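PDB 5KBP: glycosyl hydrolase, family 38 from Enterococcus faecalis, which probably hydrolyses alpha-mannosidic linkages in carbohydrates, as an alpha-mannosidase of glycoside hydrolase family 38 with a capacity for binding metal ions. Local coordinates for residues 324-329 with 841-846; 404-409 with 451-456; 492-497 with 505-510; 554-559 with 680-685. One frame throughout, in Å; residues are numbered along the deposited sequence.

Contact 1: 324-329 with 841-846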
loop_
_atom_site.group_PDB
_atom_site.type_symbol
_atom_site.label_atom_id
_atom_site.label_comp_id
_atom_site.label_asym_id
_atom_site.label_seq_id
_atom_site.Cartn_x
_atom_site.Cartn_y
_atom_site.Cartn_z
ATOM N N LEU A 324 22.948 14.668 -4.248
ATOM C CA LEU A 324 22.890 15.707 -3.225
ATOM C C LEU A 324 23.445 15.206 -1.897
ATOM O O LEU A 324 24.175 15.929 -1.210
ATOM C CB LEU A 324 21.453 16.200 -3.056
ATOM C CG LEU A 324 20.902 17.092 -4.170
ATOM C CD1 LEU A 324 19.413 17.339 -3.969
ATOM C CD2 LEU A 324 21.663 18.406 -4.231
ATOM N N ALA A 325 23.112 13.967 -1.521
ATOM C CA ALA A 325 23.644 13.407 -0.285
ATOM C C ALA A 325 25.143 13.159 -0.380
ATOM O O ALA A 325 25.852 13.271 0.627
ATOM C CB ALA A 325 22.911 12.113 0.068
ATOM N N ALA A 326 25.642 12.820 -1.573
ATOM C CA ALA A 326 27.079 12.636 -1.742
ATOM C C ALA A 326 27.825 13.952 -1.553
ATOM O O ALA A 326 28.928 13.974 -0.994
ATOM C CB ALA A 326 27.377 12.040 -3.117
ATOM N N MET A 327 27.237 15.060 -2.011
ATOM C CA MET A 327 27.849 16.366 -1.785
ATOM C C MET A 327 27.684 16.809 -0.337
ATOM O O MET A 327 28.597 17.409 0.242
ATOM C CB MET A 327 27.245 17.406 -2.729
ATOM C CG MET A 327 27.455 17.121 -4.206
ATOM S SD MET A 327 26.721 18.398 -5.247
ATOM C CE MET A 327 27.005 17.712 -6.877
ATOM N N ALA A 328 26.528 16.517 0.267
ATOM C CA ALA A 328 26.279 16.920 1.646
ATOM C C ALA A 328 27.201 16.216 2.633
ATOM O O ALA A 328 27.338 16.677 3.772
ATOM C CB ALA A 328 24.820 16.653 2.017
ATOM N N TYR A 329 27.827 15.110 2.227
ATOM C CA TYR A 329 28.800 14.450 3.090
ATOM C C TYR A 329 30.003 15.344 3.361
ATOM O O TYR A 329 30.646 15.219 4.410
ATOM C CB TYR A 329 29.242 13.126 2.462
ATOM C CG TYR A 329 30.375 12.440 3.194
ATOM C CD1 TYR A 329 30.121 11.588 4.259
ATOM C CD2 TYR A 329 31.697 12.642 2.816
ATOM C CE1 TYR A 329 31.151 10.959 4.931
ATOM C CE2 TYR A 329 32.734 12.018 3.482
ATOM C CZ TYR A 329 32.455 11.177 4.539
ATOM O OH TYR A 329 33.484 10.552 5.206
ATOM N N ASN A 841 32.544 5.135 2.681
ATOM C CA ASN A 841 32.084 6.478 2.324
ATOM C C ASN A 841 32.846 7.064 1.139
ATOM O O ASN A 841 32.830 8.282 0.931
ATOM C CB ASN A 841 32.157 7.434 3.523
ATOM C CG ASN A 841 31.083 7.158 4.556
ATOM O OD1 ASN A 841 31.375 6.741 5.678
ATOM N ND2 ASN A 841 29.832 7.396 4.186
ATOM N N HIS A 842 33.520 6.224 0.354
ATOM C CA HIS A 842 34.185 6.700 -0.851
ATOM C C HIS A 842 33.155 7.209 -1.850
ATOM O O HIS A 842 32.078 6.630 -2.002
ATOM C CB HIS A 842 35.006 5.578 -1.490
ATOM C CG HIS A 842 36.111 5.060 -0.625
ATOM N ND1 HIS A 842 36.738 5.832 0.328
ATOM C CD2 HIS A 842 36.704 3.843 -0.574
ATOM C CE1 HIS A 842 37.669 5.113 0.931
ATOM N NE2 HIS A 842 37.669 3.903 0.402
ATOM N N LEU A 843 33.489 8.299 -2.536
ATOM C CA LEU A 843 32.603 8.821 -3.568
ATOM C C LEU A 843 32.615 7.887 -4.772
ATOM O O LEU A 843 33.678 7.602 -5.334
ATOM C CB LEU A 843 33.022 10.231 -3.979
ATOM C CG LEU A 843 32.116 10.876 -5.032
ATOM C CD1 LEU A 843 30.695 11.021 -4.505
ATOM C CD2 LEU A 843 32.664 12.220 -5.479
ATOM N N VAL A 844 31.438 7.409 -5.165
ATOM C CA VAL A 844 31.288 6.481 -6.281
ATOM C C VAL A 844 30.607 7.210 -7.429
ATOM O O VAL A 844 29.535 7.800 -7.253
ATOM C CB VAL A 844 30.491 5.230 -5.872
ATOM C CG1 VAL A 844 30.250 4.339 -7.078
ATOM C CG2 VAL A 844 31.227 4.466 -4.780
ATOM N N VAL A 845 31.235 7.173 -8.603
ATOM C CA VAL A 845 30.694 7.771 -9.816
ATOM C C VAL A 845 30.732 6.725 -10.919
ATOM O O VAL A 845 31.733 6.019 -11.080
ATOM C CB VAL A 845 31.483 9.030 -10.234
ATOM C CG1 VAL A 845 30.872 9.655 -11.479
ATOM C CG2 VAL A 845 31.532 10.033 -9.093
ATOM N N ARG A 846 29.644 6.620 -11.677
ATOM C CA ARG A 846 29.551 5.643 -12.751
ATOM C C ARG A 846 29.024 6.294 -14.020
ATOM O O ARG A 846 28.052 7.055 -13.987
ATOM C CB ARG A 846 28.651 4.465 -12.359
ATOM C CG ARG A 846 28.413 3.468 -13.487
ATOM C CD ARG A 846 28.000 2.098 -12.964
ATOM N NE ARG A 846 26.971 2.183 -11.933
ATOM C CZ ARG A 846 27.195 1.972 -10.639
ATOM N NH1 ARG A 846 26.202 2.074 -9.766
ATOM N NH2 ARG A 846 28.412 1.657 -10.216
#
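Tyr329 carries the outer part of its ring across the side chain of Asn841, with CE1 3.8 Å from Asn841 CG. The two side chains cross at about a right angle, yet the amide plane is tilted only 20° from that of the ring. Asn841 ND2 stays near the same ring atom, 3.9 Å from Tyr329 CE1, while Asn841 CB passes 3.8 Å from Tyr329 OH. This is flat-group packing through van der Waals contact: the amide and the phenol do not bond to each other. Tyr329 reaches so far because its CG is anti to the backbone N (chi1 173°), which swings the ring off the helix toward the loop before strand 843-849. A second, purely apolar touch lies one helical turn earlier, where the small Ala326 lets Leu843 come close: its CB meets Leu843 CD1 at 3.7 Å. The contact thus joins the helical middle region to the C-terminal beta sandwich region. Strand 829-836 completes the interface, as Val834 touches both Ala326 and Leu843 and Arg836 binds Ala326 O and Asn841 O; helix 362-393 packs against Leu324 and Ala328 of the same helix, and strand 892-897 pairs with 843-849.

Contact 2: 404-409 with 451-456; sequences HPFVLF and YQVIDP
Phe406 and Val453 form the buried half of this contact, across a strand that neither belongs to: 404-410 and 451-454 both pair with 503-511, so their side chains meet over its surface. The end of the Phe406 ring does the touching, CZ lying 4.2 Å from Val453 CG1, and the methyl approaches the ring obliquely. With CG between the backbone N and the carbonyl carbon (chi1 59°), the ring leans from its own strand toward Val453. Side chains of the facing sheet close around the pair: Leu494, Val422 and Val424 touch Phe406, and Val492 touches Val453.

The other half is no wider but lies nearer solvent, at partly exposed His404. This residue offers the edge of its imidazole, near the ring plane, to buried Tyr451; CD2 and Tyr451 CE1 are 4.2 Å apart. The phenol ring is met obliquely in return, so the two aromatics graze each other without stacking. Leu490 backs Tyr451, and Val424 backs His404.

Every atom that touches is carbon. Neither imidazole nitrogen nor the phenol oxygen is used between the segments, so this contact probably says little about the protonation of His404. Directional bonding falls instead to the intervening strand, where the backbone of His404 pairs with Leu509 and that of Phe406 with Phe507.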
loop_
_atom_site.group_PDB
_atom_site.type_symbol
_atom_site.label_atom_id
_atom_site.label_comp_id
_atom_site.label_asym_id
_atom_site.label_seq_id
_atom_site.Cartn_x
_atom_site.Cartn_y
_atom_site.Cartn_z
ATOM N N HIS A 404 16.855 37.895 -0.065
ATOM C CA HIS A 404 16.351 36.529 0.038
ATOM C C HIS A 404 17.145 35.635 -0.907
ATOM O O HIS A 404 16.818 35.537 -2.099
ATOM C CB HIS A 404 14.857 36.478 -0.292
ATOM C CG HIS A 404 14.031 37.458 0.485
ATOM N ND1 HIS A 404 13.653 37.240 1.792
ATOM C CD2 HIS A 404 13.513 38.661 0.138
ATOM C CE1 HIS A 404 12.937 38.266 2.218
ATOM N NE2 HIS A 404 12.837 39.142 1.233
ATOM N N PRO A 405 18.195 34.969 -0.435
ATOM C CA PRO A 405 19.013 34.149 -1.332
ATOM C C PRO A 405 18.419 32.771 -1.577
ATOM O O PRO A 405 17.677 32.224 -0.757
ATOM C CB PRO A 405 20.349 34.044 -0.587
ATOM C CG PRO A 405 19.975 34.145 0.848
ATOM C CD PRO A 405 18.771 35.053 0.920
ATOM N N PHE A 406 18.762 32.214 -2.737
ATOM C CA PHE A 406 18.369 30.860 -3.100
ATOM C C PHE A 406 19.472 30.246 -3.949
ATOM O O PHE A 406 20.270 30.955 -4.567
ATOM C CB PHE A 406 17.023 30.833 -3.840
ATOM C CG PHE A 406 17.004 31.645 -5.105
ATOM C CD1 PHE A 406 16.713 33.000 -5.070
ATOM C CD2 PHE A 406 17.266 31.053 -6.330
ATOM C CE1 PHE A 406 16.692 33.751 -6.232
ATOM C CE2 PHE A 406 17.246 31.800 -7.496
ATOM C CZ PHE A 406 16.959 33.149 -7.446
ATOM N N VAL A 407 19.508 28.913 -3.976
ATOM C CA VAL A 407 20.592 28.160 -4.599
ATOM C C VAL A 407 20.018 27.223 -5.654
ATOM O O VAL A 407 18.994 26.569 -5.427
ATOM C CB VAL A 407 21.399 27.367 -3.550
ATOM C CG1 VAL A 407 22.580 26.665 -4.201
ATOM C CG2 VAL A 407 21.870 28.284 -2.431
ATOM N N LEU A 408 20.690 27.154 -6.803
ATOM C CA LEU A 408 20.320 26.267 -7.900
ATOM C C LEU A 408 21.370 25.171 -8.029
ATOM O O LEU A 408 22.557 25.465 -8.195
ATOM C CB LEU A 408 20.194 27.040 -9.213
ATOM C CG LEU A 408 18.847 27.706 -9.498
ATOM C CD1 LEU A 408 18.945 28.624 -10.707
ATOM C CD2 LEU A 408 17.779 26.646 -9.713
ATOM N N PHE A 409 20.931 23.916 -7.966
ATOM C CA PHE A 409 21.813 22.764 -8.088
ATOM C C PHE A 409 21.594 22.074 -9.427
ATOM O O PHE A 409 20.453 21.871 -9.853
ATOM C CB PHE A 409 21.573 21.751 -6.966
ATOM C CG PHE A 409 21.906 22.260 -5.597
ATOM C CD1 PHE A 409 20.965 22.952 -4.854
ATOM C CD2 PHE A 409 23.153 22.025 -5.041
ATOM C CE1 PHE A 409 21.265 23.414 -3.589
ATOM C CE2 PHE A 409 23.459 22.484 -3.777
ATOM C CZ PHE A 409 22.514 23.179 -3.049
ATOM N N TYR A 451 10.896 43.073 -7.332
ATOM C CA TYR A 451 12.139 42.449 -6.908
ATOM C C TYR A 451 13.074 42.234 -8.091
ATOM O O TYR A 451 12.676 42.307 -9.256
ATOM C CB TYR A 451 11.870 41.117 -6.197
ATOM C CG TYR A 451 11.382 41.286 -4.778
ATOM C CD1 TYR A 451 12.278 41.362 -3.719
ATOM C CD2 TYR A 451 10.026 41.379 -4.495
ATOM C CE1 TYR A 451 11.836 41.522 -2.417
ATOM C CE2 TYR A 451 9.574 41.537 -3.198
ATOM C CZ TYR A 451 10.483 41.609 -2.163
ATOM O OH TYR A 451 10.039 41.768 -0.870
ATOM N N GLN A 452 14.335 41.959 -7.764
ATOM C CA GLN A 452 15.404 41.842 -8.744
ATOM C C GLN A 452 16.338 40.715 -8.328
ATOM O O GLN A 452 16.641 40.559 -7.143
ATOM C CB GLN A 452 16.175 43.165 -8.865
ATOM C CG GLN A 452 17.395 43.126 -9.768
ATOM C CD GLN A 452 18.128 44.454 -9.796
ATOM O OE1 GLN A 452 19.333 44.515 -9.549
ATOM N NE2 GLN A 452 17.403 45.525 -10.094
ATOM N N VAL A 453 16.791 39.934 -9.305
ATOM C CA VAL A 453 17.692 38.813 -9.053
ATOM C C VAL A 453 19.128 39.280 -9.242
ATOM O O VAL A 453 19.445 39.967 -10.220
ATOM C CB VAL A 453 17.370 37.630 -9.979
ATOM C CG1 VAL A 453 18.294 36.454 -9.684
ATOM C CG2 VAL A 453 15.917 37.225 -9.829
ATOM N N ILE A 454 20.000 38.910 -8.305
ATOM C CA ILE A 454 21.411 39.263 -8.373
ATOM C C ILE A 454 22.252 38.038 -8.049
ATOM O O ILE A 454 21.812 37.122 -7.348
ATOM C CB ILE A 454 21.772 40.427 -7.423
ATOM C CG1 ILE A 454 21.426 40.069 -5.976
ATOM C CG2 ILE A 454 21.082 41.716 -7.856
ATOM C CD1 ILE A 454 21.974 41.050 -4.965
ATOM N N ASP A 455 23.477 38.034 -8.568
ATOM C CA ASP A 455 24.455 36.981 -8.323
ATOM C C ASP A 455 25.307 37.388 -7.123
ATOM O O ASP A 455 25.107 38.485 -6.586
ATOM C CB ASP A 455 25.297 36.751 -9.584
ATOM C CG ASP A 455 26.227 37.907 -9.888
ATOM O OD1 ASP A 455 25.885 39.060 -9.547
ATOM O OD2 ASP A 455 27.302 37.659 -10.472
ATOM N N PRO A 456 26.239 36.549 -6.650
ATOM C CA PRO A 456 27.086 36.978 -5.522
ATOM C C PRO A 456 27.849 38.266 -5.779
ATOM O O PRO A 456 28.123 39.011 -4.828
ATOM C CB PRO A 456 28.036 35.789 -5.330
ATOM C CG PRO A 456 27.256 34.623 -5.804
ATOM C CD PRO A 456 26.436 35.119 -6.957
#

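Contact 3: 492-497 with 505-510; sequences VELSVK and DSFALI
This is a face-to-face contact between two beta sheets, made by the inward side chains of Val492 and Leu494 on one strand and Leu509 and Phe507 on the other. The strands follow one another closely in sequence, but they do not form a hairpin pair: CA atoms of Val492 and Leu509 are 9.0 Å apart, and those of Leu494 and Phe507 10.3 Å, separations of stacked sheets and not of bonded neighbours. The chain therefore leaves one layer after 492-497 and returns in the other, running the opposite way.

Val492 and Leu509 make the closer of the two touches. CG2 of the valine approaches both branches of the leucine, 3.7 Å from Leu509 CD1 and 3.9 Å from Leu509 CD2, as the side chains slide past each other in opposite directions. That methyl is the one anti to the carbonyl carbon. Leu509 reaches it with a chi1 of -145°, well off a staggered position, which suggests some strain in the fit.

The arrangement is that of a beta sandwich: strands 416-430, 483-499 and 463-475 form one layer, and 503-511 lies in the other, bonded to 404-410 on one side and to 451-454 on its other flank. Between the layers, Leu494 CD1 sits over one face of the Phe507 ring, 4.3 Å from Phe507 CD2, an easy distance with no close fit. Phe406 touches both of these residues, and Val453 touches both Val492 and Leu509. Strand alternation turns Glu493 outward from the sandwich interior, where its carboxylate forms a salt bridge with Arg464 of the adjoining strand.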
loop_
_atom_site.group_PDB
_atom_site.type_symbol
_atom_site.label_atom_id
_atom_site.label_comp_id
_atom_site.label_asym_id
_atom_site.label_seq_id
_atom_site.Cartn_x
_atom_site.Cartn_y
_atom_site.Cartn_z
ATOM N N VAL A 492 9.878 33.209 -9.201
ATOM C CA VAL A 492 10.779 33.915 -10.105
ATOM C C VAL A 492 11.218 32.962 -11.207
ATOM O O VAL A 492 11.471 31.778 -10.956
ATOM C CB VAL A 492 11.995 34.483 -9.346
ATOM C CG1 VAL A 492 12.872 35.304 -10.275
ATOM C CG2 VAL A 492 11.534 35.319 -8.160
ATOM N N GLU A 493 11.309 33.482 -12.429
ATOM C CA GLU A 493 11.668 32.699 -13.604
ATOM C C GLU A 493 13.071 33.092 -14.050
ATOM O O GLU A 493 13.332 34.270 -14.313
ATOM C CB GLU A 493 10.658 32.921 -14.728
ATOM C CG GLU A 493 10.701 31.881 -15.831
ATOM C CD GLU A 493 9.583 32.060 -16.840
ATOM O OE1 GLU A 493 9.221 33.219 -17.130
ATOM O OE2 GLU A 493 9.061 31.040 -17.337
ATOM N N LEU A 494 13.966 32.111 -14.136
ATOM C CA LEU A 494 15.340 32.336 -14.557
ATOM C C LEU A 494 15.634 31.560 -15.833
ATOM O O LEU A 494 15.054 30.498 -16.082
ATOM C CB LEU A 494 16.339 31.926 -13.463
ATOM C CG LEU A 494 16.326 32.718 -12.153
ATOM C CD1 LEU A 494 17.445 32.250 -11.237
ATOM C CD2 LEU A 494 16.446 34.207 -12.424
ATOM N N SER A 495 16.542 32.101 -16.639
ATOM C CA SER A 495 16.990 31.471 -17.880
ATOM C C SER A 495 18.419 30.982 -17.662
ATOM O O SER A 495 19.370 31.767 -17.729
ATOM C CB SER A 495 16.902 32.444 -19.052
ATOM O OG SER A 495 17.350 31.839 -20.253
ATOM N N VAL A 496 18.565 29.686 -17.399
ATOM C CA VAL A 496 19.860 29.070 -17.127
ATOM C C VAL A 496 20.397 28.474 -18.420
ATOM O O VAL A 496 19.712 27.682 -19.081
ATOM C CB VAL A 496 19.747 28.002 -16.027
ATOM C CG1 VAL A 496 21.071 27.280 -15.846
ATOM C CG2 VAL A 496 19.299 28.642 -14.721
ATOM N N LYS A 497 21.625 28.847 -18.778
ATOM C CA LYS A 497 22.228 28.481 -20.055
ATOM C C LYS A 497 23.512 27.699 -19.800
ATOM O O LYS A 497 24.507 28.265 -19.334
ATOM C CB LYS A 497 22.506 29.726 -20.896
ATOM C CG LYS A 497 23.132 29.447 -22.251
ATOM C CD LYS A 497 23.365 30.741 -23.016
ATOM C CE LYS A 497 24.027 30.487 -24.361
ATOM N NZ LYS A 497 24.261 31.757 -25.104
ATOM N N ASP A 505 24.868 27.190 -8.218
ATOM C CA ASP A 505 24.984 28.634 -8.351
ATOM C C ASP A 505 24.020 29.306 -7.385
ATOM O O ASP A 505 22.862 28.892 -7.260
ATOM C CB ASP A 505 24.696 29.086 -9.788
ATOM C CG ASP A 505 25.796 28.695 -10.756
ATOM O OD1 ASP A 505 26.984 28.903 -10.427
ATOM O OD2 ASP A 505 25.475 28.176 -11.845
ATOM N N SER A 506 24.501 30.337 -6.702
ATOM C CA SER A 506 23.711 31.057 -5.715
ATOM C C SER A 506 23.238 32.388 -6.285
ATOM O O SER A 506 23.987 33.080 -6.981
ATOM C CB SER A 506 24.517 31.293 -4.437
ATOM O OG SER A 506 24.906 30.063 -3.849
ATOM N N PHE A 507 21.989 32.733 -5.992
ATOM C CA PHE A 507 21.395 34.002 -6.388
ATOM C C PHE A 507 20.646 34.578 -5.193
ATOM O O PHE A 507 20.540 33.946 -4.139
ATOM C CB PHE A 507 20.465 33.827 -7.597
ATOM C CG PHE A 507 21.137 33.217 -8.795
ATOM C CD1 PHE A 507 21.804 34.013 -9.712
ATOM C CD2 PHE A 507 21.100 31.849 -9.005
ATOM C CE1 PHE A 507 22.421 33.455 -10.815
ATOM C CE2 PHE A 507 21.715 31.285 -10.107
ATOM C CZ PHE A 507 22.376 32.089 -11.013
ATOM N N ALA A 508 20.123 35.791 -5.355
ATOM C CA ALA A 508 19.385 36.441 -4.284
ATOM C C ALA A 508 18.289 37.309 -4.879
ATOM O O ALA A 508 18.327 37.675 -6.057
ATOM C CB ALA A 508 20.301 37.282 -3.388
ATOM N N LEU A 509 17.310 37.641 -4.042
ATOM C CA LEU A 509 16.155 38.439 -4.437
ATOM C C LEU A 509 16.164 39.720 -3.615
ATOM O O LEU A 509 15.889 39.691 -2.410
ATOM C CB LEU A 509 14.859 37.656 -4.230
ATOM C CG LEU A 509 13.727 37.877 -5.234
ATOM C CD1 LEU A 509 14.161 37.449 -6.624
ATOM C CD2 LEU A 509 12.486 37.116 -4.802
ATOM N N ILE A 510 16.487 40.838 -4.259
ATOM C CA ILE A 510 16.523 42.134 -3.596
ATOM C C ILE A 510 15.421 43.013 -4.169
ATOM O O ILE A 510 14.898 42.776 -5.263
ATOM C CB ILE A 510 17.894 42.825 -3.737
ATOM C CG1 ILE A 510 18.196 43.119 -5.208
ATOM C CG2 ILE A 510 18.985 41.967 -3.129
ATOM C CD1 ILE A 510 19.464 43.915 -5.422
#

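Contact 4: 554-559 with 680-685; sequences ETFSKL and TGMVTE. With SO4 (sulfate ion), chain K.
The contact lies at the margin of an antiparallel beta sheet, where Phe556 near the start of strand 555-566 meets Thr680 in the loop after its neighbour 672-679. The carbonyl oxygen of Thr680 lies in the plane of the phenyl ring, at its edge. It faces two ring carbons equally, 3.4 Å from Phe556 CD2 and 3.4 Å from Phe556 CE2. A chi1 of -54°, placing CG beside the backbone N, carries the ring across to the loop. Farther along the same edge Met682 arrives with its terminal methyl, CE, a loose 4.5 Å from Phe556 CE2. Val728 covers both Phe556 and Thr680, while Thr680 OG1 is bonded to Gly744 O.

Just beyond, Lys558 and Leu559 both face Leu545 in a G1 beta bulge, with Lys558 in the left-handed conformation (phi 60°). The bulge turns the chain at a corner and leaves the extended lysine at the surface. There Lys558 NZ donates to a sulfate, 2.9 Å from its O4, an ion probably acquired from the crystallisation liquor; Glu586 is a distant, weak ionic partner.

For the buried part, the in-plane approach is consistent with a weak electrostatic attraction between the C-H edge of the ring and the carbonyl oxygen, beside a loose apolar touch from Met682, and weaker than a conventional hydrogen bond.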
loop_
_atom_site.group_PDB
_atom_site.type_symbol
_atom_site.label_atom_id
_atom_site.label_comp_id
_atom_site.label_asym_id
_atom_site.label_seq_id
_atom_site.Cartn_x
_atom_site.Cartn_y
_atom_site.Cartn_z
ATOM N N GLU A 554 16.840 20.887 -42.966
ATOM C CA GLU A 554 15.888 19.805 -43.150
ATOM C C GLU A 554 14.504 20.210 -42.654
ATOM O O GLU A 554 14.352 21.089 -41.801
ATOM C CB GLU A 554 16.357 18.546 -42.420
ATOM C CG GLU A 554 17.732 18.055 -42.842
ATOM C CD GLU A 554 17.774 17.585 -44.284
ATOM O OE1 GLU A 554 16.710 17.235 -44.836
ATOM O OE2 GLU A 554 18.879 17.565 -44.865
ATOM N N THR A 555 13.488 19.554 -43.207
ATOM C CA THR A 555 12.104 19.791 -42.827
ATOM C C THR A 555 11.442 18.473 -42.453
ATOM O O THR A 555 11.769 17.416 -43.000
ATOM C CB THR A 555 11.304 20.461 -43.957
ATOM O OG1 THR A 555 11.229 19.576 -45.081
ATOM C CG2 THR A 555 11.961 21.767 -44.383
ATOM N N PHE A 556 10.506 18.551 -41.510
ATOM C CA PHE A 556 9.742 17.396 -41.061
ATOM C C PHE A 556 8.297 17.824 -40.865
ATOM O O PHE A 556 8.037 18.858 -40.243
ATOM C CB PHE A 556 10.314 16.823 -39.758
ATOM C CG PHE A 556 11.780 16.502 -39.830
ATOM C CD1 PHE A 556 12.732 17.461 -39.518
ATOM C CD2 PHE A 556 12.209 15.240 -40.211
ATOM C CE1 PHE A 556 14.081 17.167 -39.585
ATOM C CE2 PHE A 556 13.557 14.942 -40.281
ATOM C CZ PHE A 556 14.494 15.906 -39.965
ATOM N N SER A 557 7.362 17.034 -41.390
ATOM C CA SER A 557 5.950 17.382 -41.363
ATOM C C SER A 557 5.137 16.253 -40.745
ATOM O O SER A 557 5.612 15.125 -40.590
ATOM C CB SER A 557 5.426 17.696 -42.772
ATOM O OG SER A 557 5.610 16.591 -43.640
ATOM N N LYS A 558 3.892 16.582 -40.393
ATOM C CA LYS A 558 2.930 15.661 -39.789
ATOM C C LYS A 558 3.420 15.088 -38.462
ATOM O O LYS A 558 3.012 13.992 -38.063
ATOM C CB LYS A 558 2.561 14.529 -40.754
ATOM C CG LYS A 558 1.940 15.014 -42.054
ATOM C CD LYS A 558 1.640 13.858 -42.989
ATOM C CE LYS A 558 1.030 14.353 -44.286
ATOM N NZ LYS A 558 0.731 13.248 -45.235
ATOM N N LEU A 559 4.283 15.814 -37.761
ATOM C CA LEU A 559 4.757 15.374 -36.459
ATOM C C LEU A 559 3.694 15.617 -35.394
ATOM O O LEU A 559 2.833 16.491 -35.534
ATOM C CB LEU A 559 6.050 16.100 -36.090
ATOM C CG LEU A 559 7.236 15.877 -37.032
ATOM C CD1 LEU A 559 8.408 16.767 -36.648
ATOM C CD2 LEU A 559 7.647 14.414 -37.023
ATOM N N THR A 680 9.619 10.474 -39.590
ATOM C CA THR A 680 10.969 10.983 -39.797
ATOM C C THR A 680 11.257 11.306 -41.257
ATOM O O THR A 680 12.128 12.138 -41.533
ATOM C CB THR A 680 12.002 9.974 -39.287
ATOM O OG1 THR A 680 11.909 8.763 -40.049
ATOM C CG2 THR A 680 11.763 9.663 -37.816
ATOM N N GLY A 681 10.553 10.669 -42.190
ATOM C CA GLY A 681 10.754 10.931 -43.599
ATOM C C GLY A 681 11.892 10.171 -44.240
ATOM O O GLY A 681 12.214 10.439 -45.403
ATOM N N MET A 682 12.511 9.234 -43.526
ATOM C CA MET A 682 13.621 8.458 -44.062
ATOM C C MET A 682 13.432 6.991 -43.709
ATOM O O MET A 682 13.142 6.658 -42.555
ATOM C CB MET A 682 14.963 8.972 -43.528
ATOM C CG MET A 682 14.909 9.485 -42.101
ATOM S SD MET A 682 16.383 10.424 -41.654
ATOM C CE MET A 682 15.863 11.132 -40.095
ATOM N N VAL A 683 13.593 6.126 -44.704
ATOM C CA VAL A 683 13.473 4.683 -44.533
ATOM C C VAL A 683 14.882 4.112 -44.456
ATOM O O VAL A 683 15.588 4.034 -45.468
ATOM C CB VAL A 683 12.669 4.044 -45.673
ATOM C CG1 VAL A 683 12.635 2.532 -45.515
ATOM C CG2 VAL A 683 11.257 4.614 -45.710
ATOM N N THR A 684 15.293 3.710 -43.260
ATOM C CA THR A 684 16.632 3.195 -43.017
ATOM C C THR A 684 16.580 1.703 -42.716
ATOM O O THR A 684 15.515 1.119 -42.496
ATOM C CB THR A 684 17.301 3.944 -41.858
ATOM O OG1 THR A 684 16.559 3.719 -40.653
ATOM C CG2 THR A 684 17.347 5.437 -42.148
ATOM N N GLU A 685 17.762 1.086 -42.708
ATOM C CA GLU A 685 17.858 -0.326 -42.362
ATOM C C GLU A 685 17.758 -0.551 -40.861
ATOM O O GLU A 685 17.219 -1.575 -40.427
ATOM C CB GLU A 685 19.169 -0.912 -42.892
HETATM S S SO4 K . 1.796 15.108 -48.163
HETATM O O1 SO4 K . 2.909 15.390 -47.262
HETATM O O2 SO4 K . 0.655 15.946 -47.806
HETATM O O3 SO4 K . 2.198 15.394 -49.538
HETATM O O4 SO4 K . 1.421 13.701 -48.050
#

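Contacts 2 and 3 belong to one buried sandwich, contact 2 within one sheet and contact 3 between the two: their centres are 5 Å apart, strand 503-511 of contact 3 lies between the two strands of contact 2, and Leu408 N probably bonds to Asp505 O, 2.8 Å away. Both meet through apolar or aromatic carbons. Contact 1, only partly buried, joins distant regions of the chain and adds an amide-phenol overlap; it touches contact 2 through Leu324 CD2 and Phe409 CD2, 4.0 Å apart. Contact 4 stands alone, with its centre about 39 Å or more from the others. Buried at its ring yet exposed at its lysine, it alone pairs an aromatic edge with a carbonyl and binds an ion.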